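PDB 2GAN: 182aa long hypothetical protein from Pyrococcus horikoshii, which is probably an acetyltransferase of the GNAT family, inferred to transfer acetyl groups from acetyl-CoA to an acceptor that is not yet known. Local coordinates for residues 16-21 / 53-58. Sequence-based numbering, arbitrary orientation.
Sequences ELLELM and VYEPFL
L18 overlaps Y54 at the ring edge, its CD1 lying near the ring plane and 3.9 Å from Y54 CD1, while the two side chains pass one another in opposing senses. The pair joins the two helices that follow the first strand in the GNAT fold, 14-27 and 47-65, and that share one cover over the central sheet. The axes of the segments 16-21 and 53-58 run nearer antiparallel than parallel, at 131°, and approach to 10.8 Å, a worked example of helices that pack through apolar side chains on one side of a sheet: the side chains span the gap, and their methyls reach the opposite backbone. In L18, chi1 (-170°) sets CG anti to the backbone N, beside the carbonyl carbon, and chi2 (62°) places CD1, which lies 4.1 Å from E55 CA and also meets L58. The other branch, L18 CD2, rests 4.3 Å from E55 CG. The carboxylate of E55 turns from the helix pair, and its OE2 makes a weak, long ion pair with K14.

One turn on, selenomethionine M21 crosses Y54 at about a right angle. Its CB and CG each lie 4.0 Å from Y54 CE1; the position of CE, modelled very close to Y54 OH, is doubtful. F111 of strand 106-114 touches L17, M21, Y54 and L58, so both helices meet the sheet at this residue, and F50 stacks on Y54. L58 completes the interface with one methyl group: CD2 sits 3.9 Å from L18 N and 4.3 Å from L17 CB.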
loop_
_atom_site.group_PDB
_atom_site.type_symbol
_atom_site.label_atom_id
_atom_site.label_comp_id
_atom_site.label_asym_id
_atom_site.label_seq_id
_atom_site.Cartn_x
_atom_site.Cartn_y
_atom_site.Cartn_z
ATOM N N GLU A 16 -6.028 -19.093 17.178
ATOM C CA GLU A 16 -4.694 -18.510 17.082
ATOM C C GLU A 16 -4.594 -17.624 15.841
ATOM O O GLU A 16 -4.002 -16.552 15.889
ATOM C CB GLU A 16 -3.616 -19.603 17.039
ATOM C CG GLU A 16 -2.210 -19.004 17.009
ATOM C CD GLU A 16 -1.109 -19.997 17.339
ATOM O OE1 GLU A 16 -1.375 -21.219 17.385
ATOM O OE2 GLU A 16 0.035 -19.546 17.536
ATOM N N LEU A 17 -5.179 -18.077 14.735
ATOM C CA LEU A 17 -5.163 -17.314 13.490
ATOM C C LEU A 17 -6.003 -16.035 13.612
ATOM O O LEU A 17 -5.589 -14.958 13.172
ATOM C CB LEU A 17 -5.684 -18.169 12.327
ATOM C CG LEU A 17 -4.754 -19.273 11.802
ATOM C CD1 LEU A 17 -5.497 -20.167 10.813
ATOM C CD2 LEU A 17 -3.537 -18.636 11.126
ATOM N N LEU A 18 -7.178 -16.156 14.218
ATOM C CA LEU A 18 -8.056 -15.006 14.399
ATOM C C LEU A 18 -7.313 -13.842 15.060
ATOM O O LEU A 18 -7.382 -12.699 14.596
ATOM C CB LEU A 18 -9.256 -15.397 15.265
ATOM C CG LEU A 18 -10.394 -14.380 15.371
ATOM C CD1 LEU A 18 -10.991 -14.139 13.996
ATOM C CD2 LEU A 18 -11.460 -14.912 16.314
ATOM N N GLU A 19 -6.598 -14.145 16.143
ATOM C CA GLU A 19 -5.851 -13.142 16.898
ATOM C C GLU A 19 -4.673 -12.586 16.091
ATOM O O GLU A 19 -4.322 -11.408 16.210
ATOM C CB GLU A 19 -5.378 -13.751 18.230
ATOM C CG GLU A 19 -4.643 -12.790 19.174
ATOM C CD GLU A 19 -4.685 -13.252 20.628
ATOM O OE1 GLU A 19 -4.777 -14.477 20.865
ATOM O OE2 GLU A 19 -4.616 -12.390 21.535
ATOM N N LEU A 20 -4.059 -13.434 15.272
ATOM C CA LEU A 20 -2.952 -12.982 14.433
ATOM C C LEU A 20 -3.523 -11.994 13.403
ATOM O O LEU A 20 -2.951 -10.926 13.162
ATOM C CB LEU A 20 -2.294 -14.176 13.720
ATOM C CG LEU A 20 -1.327 -13.876 12.559
ATOM C CD1 LEU A 20 -0.267 -12.882 13.004
ATOM C CD2 LEU A 20 -0.673 -15.166 12.072
HETATM N N MSE A 21 -4.666 -12.334 12.815
HETATM C CA MSE A 21 -5.272 -11.455 11.825
HETATM C C MSE A 21 -5.719 -10.123 12.422
HETATM O O MSE A 21 -5.716 -9.097 11.735
HETATM C CB MSE A 21 -6.447 -12.158 11.129
HETATM C CG MSE A 21 -6.019 -13.369 10.299
HETATM SE SE MSE A 21 -4.659 -12.909 8.968
HETATM C CE MSE A 21 -5.813 -12.720 7.444
ATOM N N VAL A 53 -17.143 -9.790 12.554
ATOM C CA VAL A 53 -17.307 -9.664 11.121
ATOM C C VAL A 53 -16.293 -10.449 10.281
ATOM O O VAL A 53 -16.426 -10.516 9.061
ATOM C CB VAL A 53 -17.272 -8.173 10.731
ATOM C CG1 VAL A 53 -15.839 -7.676 10.683
ATOM C CG2 VAL A 53 -17.990 -7.967 9.423
ATOM N N TYR A 54 -15.302 -11.060 10.929
ATOM C CA TYR A 54 -14.274 -11.818 10.215
ATOM C C TYR A 54 -14.258 -13.309 10.556
ATOM O O TYR A 54 -13.940 -14.143 9.710
ATOM C CB TYR A 54 -12.895 -11.209 10.493
ATOM C CG TYR A 54 -11.750 -11.869 9.753
ATOM C CD1 TYR A 54 -10.979 -12.863 10.359
ATOM C CD2 TYR A 54 -11.432 -11.496 8.446
ATOM C CE1 TYR A 54 -9.921 -13.465 9.682
ATOM C CE2 TYR A 54 -10.371 -12.096 7.764
ATOM C CZ TYR A 54 -9.624 -13.075 8.382
ATOM O OH TYR A 54 -8.589 -13.674 7.702
ATOM N N GLU A 55 -14.604 -13.633 11.796
ATOM C CA GLU A 55 -14.628 -15.012 12.265
ATOM C C GLU A 55 -15.405 -15.926 11.315
ATOM O O GLU A 55 -14.921 -16.986 10.938
ATOM C CB GLU A 55 -15.224 -15.046 13.679
ATOM C CG GLU A 55 -15.091 -16.356 14.452
ATOM C CD GLU A 55 -16.050 -17.423 13.974
ATOM O OE1 GLU A 55 -17.209 -17.079 13.647
ATOM O OE2 GLU A 55 -15.654 -18.609 13.949
ATOM N N PRO A 56 -16.616 -15.521 10.900
ATOM C CA PRO A 56 -17.389 -16.376 9.988
ATOM C C PRO A 56 -16.640 -16.660 8.672
ATOM O O PRO A 56 -16.654 -17.782 8.170
ATOM C CB PRO A 56 -18.676 -15.575 9.774
ATOM C CG PRO A 56 -18.800 -14.799 11.067
ATOM C CD PRO A 56 -17.391 -14.325 11.271
ATOM N N PHE A 57 -15.979 -15.638 8.133
ATOM C CA PHE A 57 -15.211 -15.761 6.895
ATOM C C PHE A 57 -14.072 -16.776 7.072
ATOM O O PHE A 57 -13.907 -17.682 6.264
ATOM C CB PHE A 57 -14.649 -14.381 6.509
ATOM C CG PHE A 57 -13.930 -14.351 5.181
ATOM C CD1 PHE A 57 -14.574 -14.747 4.008
ATOM C CD2 PHE A 57 -12.606 -13.910 5.103
ATOM C CE1 PHE A 57 -13.912 -14.705 2.774
ATOM C CE2 PHE A 57 -11.936 -13.864 3.878
ATOM C CZ PHE A 57 -12.591 -14.263 2.711
ATOM N N LEU A 58 -13.300 -16.621 8.141
ATOM C CA LEU A 58 -12.182 -17.512 8.430
ATOM C C LEU A 58 -12.658 -18.949 8.646
ATOM O O LEU A 58 -12.073 -19.899 8.115
ATOM C CB LEU A 58 -11.431 -17.023 9.681
ATOM C CG LEU A 58 -10.229 -17.806 10.231
ATOM C CD1 LEU A 58 -9.095 -17.868 9.208
ATOM C CD2 LEU A 58 -9.749 -17.139 11.506
#